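Local coordinates for inactivation-no-after-potential D protein (Drosophila melanogaster, PDB 5F67) that probably organises phototransduction signalling in fly photoreceptors as a scaffold, and through its third PDZ domain recognises the C-terminal tail of the TRP channel, at residues A75-V80 and K94-V99; L35-I40 and V100-L105. All blocks are in the same frame, centred on the assembly; numbering follows the deposited sequence.

Contact 1: residues A75-V80 and K94-V99; sequences AVNQDV and KRAEGV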
loop_
_atom_site.group_PDB
_atom_site.type_symbol
_atom_site.label_atom_id
_atom_site.label_comp_id
_atom_site.label_asym_id
_atom_site.label_seq_id
_atom_site.Cartn_x
_atom_site.Cartn_y
_atom_site.Cartn_z
ATOM N N ALA A 75 6.617 -4.392 0.254
ATOM C CA ALA A 75 7.302 -4.049 1.505
ATOM C C ALA A 75 6.774 -2.758 2.102
ATOM O O ALA A 75 6.299 -1.881 1.380
ATOM C CB ALA A 75 8.803 -3.937 1.280
ATOM N N VAL A 76 6.869 -2.652 3.425
ATOM C CA VAL A 76 6.571 -1.411 4.140
ATOM C C VAL A 76 7.822 -1.072 4.934
ATOM O O VAL A 76 8.187 -1.817 5.851
ATOM C CB VAL A 76 5.396 -1.597 5.100
ATOM C CG1 VAL A 76 5.140 -0.299 5.892
ATOM C CG2 VAL A 76 4.151 -2.001 4.322
ATOM N N ASN A 77 8.468 0.043 4.591
ATOM C CA ASN A 77 9.789 0.355 5.141
ATOM C C ASN A 77 10.697 -0.857 4.969
ATOM O O ASN A 77 10.781 -1.389 3.863
ATOM C CB ASN A 77 9.711 0.846 6.595
ATOM C CG ASN A 77 9.069 2.223 6.708
ATOM O OD1 ASN A 77 9.182 3.048 5.799
ATOM N ND2 ASN A 77 8.384 2.477 7.819
ATOM N N GLN A 78 11.347 -1.321 6.034
ATOM C CA GLN A 78 12.248 -2.471 5.889
ATOM C C GLN A 78 11.574 -3.823 6.135
ATOM O O GLN A 78 12.242 -4.858 6.152
ATOM C CB GLN A 78 13.478 -2.316 6.791
ATOM C CG GLN A 78 14.563 -1.414 6.209
ATOM C CD GLN A 78 15.295 -2.064 5.039
ATOM O OE1 GLN A 78 16.064 -3.015 5.220
ATOM N NE2 GLN A 78 15.050 -1.559 3.833
ATOM N N ASP A 79 10.259 -3.820 6.326
ATOM C CA ASP A 79 9.527 -5.076 6.525
ATOM C C ASP A 79 8.919 -5.618 5.226
ATOM O O ASP A 79 8.030 -5.004 4.635
ATOM C CB ASP A 79 8.443 -4.902 7.585
ATOM C CG ASP A 79 9.016 -4.602 8.961
ATOM O OD1 ASP A 79 9.542 -5.538 9.603
ATOM O OD2 ASP A 79 8.937 -3.433 9.403
ATOM N N VAL A 80 9.397 -6.780 4.794
ATOM C CA VAL A 80 8.897 -7.409 3.573
ATOM C C VAL A 80 7.478 -7.938 3.795
ATOM O O VAL A 80 7.209 -8.596 4.806
ATOM C CB VAL A 80 9.822 -8.560 3.137
ATOM C CG1 VAL A 80 9.206 -9.344 1.984
ATOM C CG2 VAL A 80 11.195 -8.009 2.746
ATOM N N LYS A 94 -0.376 0.611 9.853
ATOM C CA LYS A 94 -0.905 1.437 10.935
ATOM C C LYS A 94 0.181 1.972 11.859
ATOM O O LYS A 94 0.106 3.115 12.297
ATOM C CB LYS A 94 -1.939 0.655 11.744
ATOM C CG LYS A 94 -3.183 0.319 10.950
ATOM C CD LYS A 94 -4.040 -0.707 11.686
ATOM C CE LYS A 94 -4.905 -0.056 12.750
ATOM N NZ LYS A 94 -6.277 0.233 12.249
ATOM N N ARG A 95 1.198 1.160 12.136
ATOM C CA ARG A 95 2.247 1.564 13.082
ATOM C C ARG A 95 3.268 2.540 12.508
ATOM O O ARG A 95 3.883 3.303 13.253
ATOM C CB ARG A 95 2.981 0.345 13.641
ATOM C CG ARG A 95 2.104 -0.515 14.538
ATOM C CD ARG A 95 2.929 -1.509 15.341
ATOM N NE ARG A 95 3.657 -2.422 14.470
ATOM C CZ ARG A 95 3.142 -3.543 13.973
ATOM N NH1 ARG A 95 1.891 -3.889 14.267
ATOM N NH2 ARG A 95 3.877 -4.318 13.189
ATOM N N ALA A 96 3.458 2.504 11.194
ATOM C CA ALA A 96 4.459 3.344 10.539
ATOM C C ALA A 96 4.114 4.819 10.689
ATOM O O ALA A 96 2.949 5.202 10.575
ATOM C CB ALA A 96 4.578 2.966 9.061
ATOM N N GLU A 97 5.127 5.647 10.953
ATOM C CA GLU A 97 4.913 7.080 11.130
ATOM C C GLU A 97 5.795 7.831 10.156
ATOM O O GLU A 97 6.788 7.292 9.677
ATOM C CB GLU A 97 5.311 7.525 12.539
ATOM C CG GLU A 97 4.656 6.768 13.689
ATOM C CD GLU A 97 5.338 7.061 15.021
ATOM O OE1 GLU A 97 5.288 6.202 15.927
ATOM O OE2 GLU A 97 5.933 8.152 15.159
ATOM N N GLY A 98 5.436 9.080 9.880
ATOM C CA GLY A 98 6.263 9.933 9.048
ATOM C C GLY A 98 6.212 9.503 7.601
ATOM O O GLY A 98 5.156 9.089 7.104
ATOM N N VAL A 99 7.353 9.586 6.925
ATOM C CA VAL A 99 7.451 9.097 5.549
ATOM C C VAL A 99 7.556 7.577 5.514
ATOM O O VAL A 99 8.513 6.991 6.029
ATOM C CB VAL A 99 8.646 9.707 4.825
ATOM C CG1 VAL A 99 8.728 9.185 3.383
ATOM C CG2 VAL A 99 8.507 11.223 4.809
HETATM O O HOH W 1 7.903 5.404 8.474
#
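Asn77 faces Ala96 and Val99 across a small surface contact, and its side chain makes both of the close approaches. From CB, which points toward 94-99, the first torsion sets CG anti to the carbonyl carbon (chi1 -69°) and carries the amide out over the link that follows helix 86-95. At the tip the two ends of the amide do different work. ND2 lies 4.0 Å from CB of Ala96, plain van der Waals packing, and donates to a water at 3.0 Å. That water passes both its hydrogens on, one to O of Glu97 and the other to O of Val99 at 3.0 Å. OD1 stands 4.0 Å from that same Val99 O, two acceptors with no bond between them, and takes its hydrogen from the backbone N of Thr101 instead. With a donor held by water and an acceptor held by the main chain, this orientation of the amide is well supported, and the water satisfies carbonyls of a link that makes no direct hydrogen bond to 75-80. Ala96, the first residue to leave helical geometry, has a methyl small enough to let the amide come into contact. Its carbonyl is turned elsewhere, to Lys31.

Asparagine also suits the backbone here. Asn77 has positive phi (50°) as the second residue of a type II' turn, and asparagine tolerates such conformations better than most residues. The turn is closed by Val76 N to Asp79 O and Asp79 N to Val76 O, each 2.9 Å, while Val76 sends its side chain inward onto Leu93. This is a tight two-residue beta-hairpin, joining strands 72-76 and 79-80 of the PDZ fold and tied by water to the helix-to-last-strand connection.

Contact 2: residues L35-I40 and V100-L105; sequences LGIMVI and VTMILL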
loop_
_atom_site.group_PDB
_atom_site.type_symbol
_atom_site.label_atom_id
_atom_site.label_comp_id
_atom_site.label_asym_id
_atom_site.label_seq_id
_atom_site.Cartn_x
_atom_site.Cartn_y
_atom_site.Cartn_z
ATOM N N LEU A 35 -2.223 7.386 5.272
ATOM C CA LEU A 35 -1.526 7.370 3.990
ATOM C C LEU A 35 -2.531 7.627 2.872
ATOM O O LEU A 35 -2.279 8.418 1.949
ATOM C CB LEU A 35 -0.829 6.023 3.764
ATOM C CG LEU A 35 0.250 5.678 4.793
ATOM C CD1 LEU A 35 0.628 4.195 4.687
ATOM C CD2 LEU A 35 1.473 6.570 4.591
ATOM N N GLY A 36 -3.686 6.970 2.974
ATOM C CA GLY A 36 -4.751 7.150 2.007
ATOM C C GLY A 36 -5.070 5.872 1.261
ATOM O O GLY A 36 -5.561 5.926 0.137
ATOM N N ILE A 37 -4.800 4.716 1.872
ATOM C CA ILE A 37 -5.055 3.444 1.195
ATOM C C ILE A 37 -5.845 2.477 2.056
ATOM O O ILE A 37 -5.926 2.631 3.278
ATOM C CB ILE A 37 -3.737 2.709 0.817
ATOM C CG1 ILE A 37 -2.880 2.460 2.072
ATOM C CG2 ILE A 37 -2.942 3.482 -0.237
ATOM C CD1 ILE A 37 -1.660 1.540 1.814
ATOM N N MET A 38 -6.433 1.477 1.398
ATOM C CA MET A 38 -6.909 0.272 2.069
ATOM C C MET A 38 -6.290 -0.907 1.345
ATOM O O MET A 38 -5.881 -0.784 0.181
ATOM C CB MET A 38 -8.437 0.181 2.023
ATOM C CG MET A 38 -9.107 1.225 2.874
ATOM S SD MET A 38 -10.862 1.277 2.551
ATOM C CE MET A 38 -11.281 2.648 3.617
ATOM N N VAL A 39 -6.194 -2.051 2.017
ATOM C CA VAL A 39 -5.628 -3.223 1.381
ATOM C C VAL A 39 -6.526 -4.417 1.616
ATOM O O VAL A 39 -7.410 -4.390 2.485
ATOM C CB VAL A 39 -4.191 -3.547 1.885
ATOM C CG1 VAL A 39 -3.239 -2.367 1.615
ATOM C CG2 VAL A 39 -4.201 -3.874 3.383
ATOM N N ILE A 40 -6.310 -5.447 0.809
ATOM C CA ILE A 40 -6.959 -6.734 1.016
ATOM C C ILE A 40 -5.908 -7.814 0.856
ATOM O O ILE A 40 -4.833 -7.583 0.272
ATOM C CB ILE A 40 -8.110 -6.973 0.007
ATOM C CG1 ILE A 40 -7.619 -6.827 -1.430
ATOM C CG2 ILE A 40 -9.273 -6.027 0.269
ATOM C CD1 ILE A 40 -8.608 -7.367 -2.454
ATOM N N VAL A 100 6.572 6.950 4.873
ATOM C CA VAL A 100 6.483 5.500 4.834
ATOM C C VAL A 100 6.905 5.041 3.452
ATOM O O VAL A 100 6.356 5.491 2.442
ATOM C CB VAL A 100 5.050 5.017 5.143
ATOM C CG1 VAL A 100 4.996 3.478 5.184
ATOM C CG2 VAL A 100 4.562 5.606 6.467
ATOM N N THR A 101 7.912 4.175 3.417
ATOM C CA THR A 101 8.444 3.656 2.171
ATOM C C THR A 101 7.620 2.430 1.812
ATOM O O THR A 101 7.468 1.517 2.630
ATOM C CB THR A 101 9.894 3.201 2.347
ATOM O OG1 THR A 101 10.688 4.289 2.832
ATOM C CG2 THR A 101 10.470 2.692 1.013
ATOM N N MET A 102 7.071 2.400 0.605
ATOM C CA MET A 102 6.367 1.205 0.171
ATOM C C MET A 102 6.932 0.737 -1.162
ATOM O O MET A 102 7.242 1.551 -2.029
ATOM C CB MET A 102 4.873 1.490 0.030
ATOM C CG MET A 102 4.195 1.810 1.364
ATOM S SD MET A 102 2.408 1.962 1.192
ATOM C CE MET A 102 2.262 3.572 0.416
ATOM N N ILE A 103 7.071 -0.576 -1.314
ATOM C CA ILE A 103 7.461 -1.121 -2.598
ATOM C C ILE A 103 6.196 -1.687 -3.193
ATOM O O ILE A 103 5.514 -2.513 -2.569
ATOM C CB ILE A 103 8.505 -2.241 -2.468
ATOM C CG1 ILE A 103 9.813 -1.663 -1.910
ATOM C CG2 ILE A 103 8.775 -2.860 -3.830
ATOM C CD1 ILE A 103 10.897 -2.702 -1.694
ATOM N N LEU A 104 5.876 -1.227 -4.396
ATOM C CA LEU A 104 4.614 -1.565 -5.040
ATOM C C LEU A 104 4.853 -2.132 -6.425
ATOM O O LEU A 104 5.796 -1.746 -7.104
ATOM C CB LEU A 104 3.751 -0.308 -5.171
ATOM C CG LEU A 104 3.245 0.334 -3.879
ATOM C CD1 LEU A 104 2.673 1.725 -4.165
ATOM C CD2 LEU A 104 2.204 -0.556 -3.193
ATOM N N LEU A 105 3.972 -3.024 -6.861
ATOM C CA LEU A 105 4.065 -3.579 -8.210
ATOM C C LEU A 105 2.733 -3.392 -8.923
ATOM O O LEU A 105 1.700 -3.919 -8.486
ATOM C CB LEU A 105 4.417 -5.071 -8.158
ATOM C CG LEU A 105 4.426 -5.802 -9.507
ATOM C CD1 LEU A 105 5.561 -5.308 -10.407
ATOM C CD2 LEU A 105 4.547 -7.294 -9.291
#
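Leu35 meets Val100, and Ile37 meets Met102, with no flat side-chain group on either part of the interface: neither segment has an aromatic ring, side-chain amide or carboxylate, so there are no faces or edges to match, and methyl groups and a thioether do the touching. CD2 of Leu35 reaches the branch of Val100, 3.7 Å from CG2 and 3.9 Å from CB, the two side chains crossing at about a right angle. Of the two valine methyls, CG2 is the one that meets CD2. A beta-branched residue suits this strand position, since it keeps its bulk close to the main chain and leaves the longer reach to leucine.

The second pair slides past each other in opposite directions. Ile37 has CG1 between its backbone N and carbonyl carbon (chi1 58°), and the extended end of that branch brings CD1 to within 4.1 Å of Met102 SD. Methionine suits the place because its unbranched chain spans the gap between the sheets; its last torsion bends it (chi3 -76°) instead of letting it run straight on. Val29 and Leu93 lie against both Leu35 and Met102, so the contact continues into strand 25-30 and helix 86-95.

Gly36, between the two contacting residues, has positive phi, a backbone shape suited to a residue without CB. Backbone groups of Leu35, Gly36 and Ile37 bond the ligand peptide, as expected of the carboxylate-binding loop of a PDZ domain, while Leu35 and Gly36 also bond Ala62 and Arg57 within the fold. All four touching side chains are buried and no hydrogen bond crosses between the segments, which implies that dispersion and the exclusion of water hold them together.

How the contacts relate
Strand 99-105 ties the two contacts together: contact 1 ends on its first residue and contact 2 uses the rest, and their centres lie 9 Å apart. Strand 72-76 is its neighbour in the sheet, and the pairing continues from Ala75 in that strand to Asn77 at the start of the turn, with probable hydrogen bonds from Ile103 N to Ala75 O (3.1 Å) and from Asn77 N to Thr101 O (2.6 Å). On the inner side, Val76 CG1 packs 3.8 Å from Val100 CG1, so the hairpin strand of contact 1 leans on the core of contact 2. The bound peptide lies along contact 2, which meets it with residues 35 to 38; contact 1 reaches it through Lys94, near the end of helix 86-95.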